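Local coordinates for viral protein F93 (Sulfolobus turreted icosahedral virus, PDB 2CO5), which probably binds DNA through a winged-helix domain, as an intracellular protein of a virus that infects hyperthermophilic archaea, at residues K76-K79 / E80-L84. Numbering follows the deposited sequence.
Sequences KGMK and EFEEL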
# COMPACT_ATOMS: atom_id res chain seq x y z
N LYS B 76 -5.97 -13.05 -15.03
CA LYS B 76 -5.29 -11.76 -14.96
C LYS B 76 -5.24 -11.25 -13.51
O LYS B 76 -4.22 -10.72 -13.06
CB LYS B 76 -5.99 -10.73 -15.87
CG LYS B 76 -5.35 -9.33 -15.87
CD LYS B 76 -6.09 -8.36 -16.79
CE LYS B 76 -5.53 -6.95 -16.67
NZ LYS B 76 -6.04 -6.02 -17.73
N GLY B 77 -6.35 -11.42 -12.80
CA GLY B 77 -6.47 -10.97 -11.42
C GLY B 77 -5.65 -11.78 -10.43
O GLY B 77 -5.11 -11.23 -9.48
N MET B 78 -5.58 -13.09 -10.65
CA MET B 78 -4.75 -13.95 -9.82
C MET B 78 -3.28 -13.56 -9.97
O MET B 78 -2.55 -13.50 -8.99
CB MET B 78 -4.95 -15.42 -10.19
CG MET B 78 -4.16 -16.43 -9.34
SD MET B 78 -4.52 -16.42 -7.56
CE MET B 78 -3.38 -17.69 -7.00
N LYS B 79 -2.87 -13.30 -11.22
CA LYS B 79 -1.50 -12.85 -11.50
C LYS B 79 -1.22 -11.50 -10.83
O LYS B 79 -0.12 -11.28 -10.33
CB LYS B 79 -1.26 -12.76 -13.01
CG LYS B 79 0.20 -12.48 -13.39
CD LYS B 79 0.43 -12.62 -14.89
CE LYS B 79 1.88 -12.34 -15.26
NZ LYS B 79 2.15 -12.55 -16.71
N GLU B 80 -2.20 -10.60 -10.83
CA GLU B 80 -2.06 -9.30 -10.16
C GLU B 80 -1.98 -9.46 -8.64
O GLU B 80 -1.19 -8.76 -7.99
CB GLU B 80 -3.23 -8.37 -10.50
CG GLU B 80 -3.15 -6.97 -9.87
CD GLU B 80 -1.98 -6.15 -10.39
OE1 GLU B 80 -1.74 -6.15 -11.62
OE2 GLU B 80 -1.30 -5.49 -9.57
N PHE B 81 -2.78 -10.37 -8.09
CA PHE B 81 -2.74 -10.65 -6.66
C PHE B 81 -1.36 -11.15 -6.24
O PHE B 81 -0.81 -10.71 -5.22
CB PHE B 81 -3.80 -11.69 -6.27
CG PHE B 81 -3.62 -12.25 -4.89
CD1 PHE B 81 -3.92 -11.48 -3.77
CD2 PHE B 81 -3.12 -13.54 -4.70
CE1 PHE B 81 -3.74 -11.99 -2.49
CE2 PHE B 81 -2.94 -14.05 -3.42
CZ PHE B 81 -3.25 -13.28 -2.31
N GLU B 82 -0.81 -12.07 -7.02
CA GLU B 82 0.50 -12.62 -6.73
C GLU B 82 1.55 -11.53 -6.77
O GLU B 82 2.42 -11.46 -5.89
CB GLU B 82 0.82 -13.75 -7.71
CG GLU B 82 -0.01 -15.01 -7.47
CD GLU B 82 0.18 -16.08 -8.54
OE1 GLU B 82 1.09 -15.94 -9.38
OE2 GLU B 82 -0.60 -17.06 -8.54
N GLU B 83 1.48 -10.67 -7.78
CA GLU B 83 2.36 -9.51 -7.86
C GLU B 83 2.22 -8.59 -6.65
O GLU B 83 3.22 -8.17 -6.06
CB GLU B 83 2.11 -8.72 -9.14
CG GLU B 83 2.52 -9.45 -10.41
CD GLU B 83 2.45 -8.56 -11.64
OE1 GLU B 83 3.07 -7.47 -11.62
OE2 GLU B 83 1.78 -8.96 -12.62
N LEU B 84 0.98 -8.26 -6.28
CA LEU B 84 0.73 -7.38 -5.14
C LEU B 84 1.18 -8.00 -3.83
O LEU B 84 1.75 -7.31 -2.98
CB LEU B 84 -0.75 -7.03 -5.03
CG LEU B 84 -1.30 -5.94 -5.95
CD1 LEU B 84 -2.78 -5.75 -5.66
CD2 LEU B 84 -0.54 -4.64 -5.76
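E80 joins the preceding turn of helix 75-92 through its amide, which donates to K76 O (N to O 3.0 Å), while its CB lies beside the carbonyl oxygens of K76 and G77. Its side chain then bends away at chi2 (66°) toward Y6 and I59; the K76 ammonium, on a fully extended chain, bonds D57 O. F81 N donates to G77 O at 2.8 Å, the shortest of the four i to i+4 bonds between the segments. The F81 ring is buried against L15, K16 and V19 of helix 9-20, and M78 SD approaches it obliquely, 4.3 Å from CD2. E82 N bonds M78 O nearly as straight (N-H...O 160°) as E83 N bonds K79 O. With CG beside its own backbone N (chi1 -71°), the E82 chain runs back along the helix, so that OE2 meets the methyl CE of M78 at 3.2 Å and CG passes 3.3 Å from M78 O. E83 runs back similarly, its CG 3.2 Å from K79 O and OE2 near the aliphatic CG of K79. L84 packs on L15 and M7. This amphipathic C-terminal helix follows the wing strands, apolar toward helix 9-20 and charged on its outer side. Because K79 NZ stays 5.5 Å from E83 OE2, that opposite-charge pair probably adds only a modest, solvent-screened attraction to the four backbone bonds joining the segments.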